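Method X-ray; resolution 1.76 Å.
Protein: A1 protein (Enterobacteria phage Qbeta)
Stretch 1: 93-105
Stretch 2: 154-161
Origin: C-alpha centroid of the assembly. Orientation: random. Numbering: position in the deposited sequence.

Stretch 1, residues 93-105: GNGYIDLDATYLA
Stretch 2, residues 154-161: GVIVGFWR

Antiparallel pairing can continue past its central bridges through further backbone bonds and a water, and the pairing of residues 93-105 with 154-161 in the A1 protein of phage Qbeta illustrates how. The strand at 96-98 runs against the strand 154-159 with their directions 145° apart. Y96 faces F159 (CA to CA 4.4 Å) and D98 faces V157 (CA to CA 4.5 Å) as non-hydrogen-bonded pairs; between them I97 and G158 (CA to CA 5.5 Å) form the hydrogen-bonded pair. I97 N donates to G158 O at 3.1 Å, and G158 N returns the bond to I97 O at 2.8 Å. The ladder continues outward through W160 N to G95 O and L99 N to I156 O, each 2.8 Å. Beyond this last rung one water spans the widening gap, donating to L99 O at 2.6 Å and accepting from I156 N at 3.0 Å.

I156 (phi/psi -96/122, chi1 m, chi2 t) covers the largest area. Its side chain leaves sideways and gathers residues of the other stretch beyond D98: CG2 lies 3.8 Å from L99 CD1, while CD1 lies 3.7 Å from A101 CB and 3.9 Å from L104 CD1. L99 (-97/167, m, t) thus joins backbone bonding to apolar packing. The short, weakly bonded helix at about 101-104 that carries A101 and L104 is capped by D100 (chi1 t), whose OD1 accepts from Y103 N at 2.9 Å and weakly from T102 N at 3.0 Å.

F159 (-138/123, chi1 t, chi2 99°) anchors the other end. On the face shared by Y96, D98 and V157, its ring turns an edge toward the face of the Y96 ring (-76/143, chi1 m, chi2 -68°), with centroids 5.2 Å apart and planes at 77°; the two CD1 atoms are 3.9 Å apart. Y96 CD1 also meets V157 CG1 at 3.8 Å. G95 O lies over one face of the F159 ring and receives a CA-H...O contact from F159 CA at 3.3 Å.

Glycines make this closeness possible. A type I' turn from G93 to Y96, closed by Y96 N to G93 O at 3.1 Å, takes N94 through 39/47 and G95 through 115/-30; a CB on G95 would clash with F159 CE1. G158 (-109/-180) likewise leaves space beside L99, where a CB would sit a tight 3.2 Å from L99 CD2.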

# COMPACT_ATOMS: atom_id res chain seq x y z
N GLY A 93 1.58 -15.18 -3.22
CA GLY A 93 1.51 -15.12 -4.67
C GLY A 93 0.10 -15.43 -5.12
O GLY A 93 -0.92 -15.10 -4.42
N ASN A 94 0.02 -16.11 -6.26
CA ASN A 94 -1.24 -16.29 -7.00
C ASN A 94 -2.16 -15.04 -7.02
O ASN A 94 -3.39 -15.11 -6.73
CB ASN A 94 -2.01 -17.53 -6.53
CG ASN A 94 -2.93 -18.13 -7.64
OD1 ASN A 94 -2.47 -18.52 -8.74
ND2 ASN A 94 -4.20 -18.25 -7.34
N GLY A 95 -1.55 -13.91 -7.31
CA GLY A 95 -2.31 -12.69 -7.46
C GLY A 95 -1.92 -11.69 -6.37
O GLY A 95 -1.95 -10.49 -6.64
N TYR A 96 -1.51 -12.19 -5.19
CA TYR A 96 -1.00 -11.30 -4.08
C TYR A 96 0.41 -10.88 -4.45
O TYR A 96 1.14 -11.69 -5.01
CB TYR A 96 -0.90 -12.01 -2.75
CG TYR A 96 -2.21 -12.15 -2.08
CD1 TYR A 96 -2.88 -10.99 -1.60
CD2 TYR A 96 -2.84 -13.38 -2.00
CE1 TYR A 96 -4.14 -11.10 -0.97
CE2 TYR A 96 -4.10 -13.50 -1.35
CZ TYR A 96 -4.74 -12.36 -0.87
OH TYR A 96 -5.98 -12.48 -0.27
N ILE A 97 0.76 -9.65 -4.14
CA ILE A 97 2.06 -9.10 -4.50
C ILE A 97 2.34 -7.87 -3.60
O ILE A 97 1.42 -7.20 -3.17
CB ILE A 97 2.17 -8.74 -6.02
CG1 ILE A 97 3.65 -8.72 -6.47
CG2 ILE A 97 1.49 -7.43 -6.36
CD1 ILE A 97 4.50 -10.07 -6.12
N ASP A 98 3.60 -7.58 -3.34
CA ASP A 98 3.96 -6.35 -2.59
C ASP A 98 4.03 -5.12 -3.52
O ASP A 98 4.44 -5.25 -4.67
CB ASP A 98 5.32 -6.48 -1.86
CG ASP A 98 6.45 -6.94 -2.78
OD1 ASP A 98 6.24 -7.86 -3.61
OD2 ASP A 98 7.60 -6.46 -2.62
N LEU A 99 3.69 -3.94 -3.00
CA LEU A 99 3.85 -2.68 -3.72
C LEU A 99 5.16 -1.99 -3.30
O LEU A 99 5.78 -2.37 -2.30
CB LEU A 99 2.65 -1.77 -3.41
CG LEU A 99 1.24 -2.37 -3.50
CD1 LEU A 99 0.34 -1.17 -3.45
CD2 LEU A 99 0.96 -3.13 -4.80
N ASP A 100 5.56 -0.97 -4.07
CA ASP A 100 6.80 -0.26 -3.84
C ASP A 100 6.54 0.89 -2.87
O ASP A 100 6.19 1.99 -3.25
CB ASP A 100 7.41 0.18 -5.14
CG ASP A 100 8.80 0.82 -4.97
OD1 ASP A 100 9.19 1.25 -3.83
OD2 ASP A 100 9.46 0.96 -6.02
N ALA A 101 6.73 0.63 -1.56
CA ALA A 101 6.47 1.73 -0.55
C ALA A 101 7.37 2.99 -0.73
O ALA A 101 6.94 4.12 -0.37
CB ALA A 101 6.65 1.15 0.92
N THR A 102 8.56 2.80 -1.28
CA THR A 102 9.54 3.89 -1.57
C THR A 102 9.02 4.75 -2.73
O THR A 102 8.80 5.95 -2.56
CB THR A 102 10.98 3.36 -1.82
OG1 THR A 102 11.52 2.82 -0.60
CG2 THR A 102 11.88 4.47 -2.38
N TYR A 103 8.73 4.13 -3.86
CA TYR A 103 8.06 4.85 -4.93
C TYR A 103 6.82 5.60 -4.46
O TYR A 103 6.61 6.72 -4.88
CB TYR A 103 7.59 3.90 -6.03
CG TYR A 103 7.17 4.65 -7.25
CD1 TYR A 103 8.13 5.14 -8.13
CD2 TYR A 103 5.84 4.89 -7.53
CE1 TYR A 103 7.78 5.85 -9.25
CE2 TYR A 103 5.45 5.60 -8.65
CZ TYR A 103 6.45 6.03 -9.54
OH TYR A 103 6.08 6.73 -10.62
N LEU A 104 5.97 4.96 -3.66
CA LEU A 104 4.68 5.59 -3.33
C LEU A 104 4.92 6.89 -2.53
O LEU A 104 3.98 7.71 -2.40
CB LEU A 104 3.78 4.65 -2.53
CG LEU A 104 3.16 3.49 -3.37
CD1 LEU A 104 2.61 2.39 -2.51
CD2 LEU A 104 2.04 3.99 -4.33
N ALA A 105 6.09 7.03 -1.90
CA ALA A 105 6.37 8.29 -1.15
C ALA A 105 6.96 9.43 -2.04
O ALA A 105 7.25 10.54 -1.57
CB ALA A 105 7.25 8.01 0.11
N GLY A 154 8.18 -3.60 6.86
CA GLY A 154 6.78 -3.36 6.46
C GLY A 154 6.58 -3.67 5.00
O GLY A 154 7.44 -3.34 4.17
N VAL A 155 5.46 -4.33 4.68
CA VAL A 155 5.07 -4.57 3.30
C VAL A 155 3.59 -4.17 3.07
O VAL A 155 2.68 -4.47 3.88
CB VAL A 155 5.24 -6.10 3.03
CG1 VAL A 155 4.90 -6.48 1.60
CG2 VAL A 155 6.64 -6.50 3.34
N ILE A 156 3.40 -3.47 1.95
CA ILE A 156 2.05 -3.17 1.49
C ILE A 156 1.75 -4.29 0.47
O ILE A 156 2.44 -4.41 -0.59
CB ILE A 156 1.98 -1.79 0.79
CG1 ILE A 156 2.51 -0.66 1.70
CG2 ILE A 156 0.51 -1.49 0.36
CD1 ILE A 156 2.96 0.59 0.98
N VAL A 157 0.67 -5.00 0.77
CA VAL A 157 0.25 -6.15 -0.04
C VAL A 157 -0.98 -5.79 -0.85
O VAL A 157 -2.03 -5.49 -0.31
CB VAL A 157 -0.04 -7.44 0.82
CG1 VAL A 157 -0.31 -8.62 -0.13
CG2 VAL A 157 1.16 -7.81 1.70
N GLY A 158 -0.84 -5.86 -2.15
CA GLY A 158 -2.01 -5.73 -3.02
C GLY A 158 -2.39 -7.05 -3.71
O GLY A 158 -1.83 -8.10 -3.43
N PHE A 159 -3.44 -7.00 -4.52
CA PHE A 159 -3.86 -8.18 -5.22
C PHE A 159 -4.20 -7.79 -6.64
O PHE A 159 -5.01 -6.89 -6.87
CB PHE A 159 -4.99 -8.93 -4.51
CG PHE A 159 -5.44 -10.19 -5.24
CD1 PHE A 159 -5.00 -11.46 -4.86
CD2 PHE A 159 -6.37 -10.07 -6.31
CE1 PHE A 159 -5.38 -12.58 -5.59
CE2 PHE A 159 -6.76 -11.20 -7.07
CZ PHE A 159 -6.30 -12.44 -6.69
N TRP A 160 -3.53 -8.44 -7.59
CA TRP A 160 -3.61 -8.07 -9.01
C TRP A 160 -4.89 -8.65 -9.60
O TRP A 160 -5.09 -9.93 -9.66
CB TRP A 160 -2.39 -8.62 -9.78
CG TRP A 160 -2.35 -8.09 -11.12
CD1 TRP A 160 -2.80 -8.69 -12.27
CD2 TRP A 160 -1.82 -6.83 -11.51
NE1 TRP A 160 -2.57 -7.87 -13.34
CE2 TRP A 160 -2.01 -6.70 -12.90
CE3 TRP A 160 -1.25 -5.75 -10.80
CZ2 TRP A 160 -1.61 -5.60 -13.60
CZ3 TRP A 160 -0.83 -4.63 -11.51
CH2 TRP A 160 -1.06 -4.55 -12.90
N ARG A 161 -5.73 -7.73 -10.09
CA ARG A 161 -7.09 -8.03 -10.57
C ARG A 161 -7.20 -7.96 -12.07
O ARG A 161 -8.20 -8.40 -12.63
CB ARG A 161 -8.07 -7.01 -9.96
CG ARG A 161 -8.14 -7.20 -8.45
CD ARG A 161 -9.42 -6.60 -7.93
NE ARG A 161 -10.60 -7.37 -8.33
CZ ARG A 161 -11.80 -6.82 -8.61
NH1 ARG A 161 -11.98 -5.48 -8.47
NH2 ARG A 161 -12.86 -7.63 -8.93
O HOH W 1 5.85 -3.06 0.25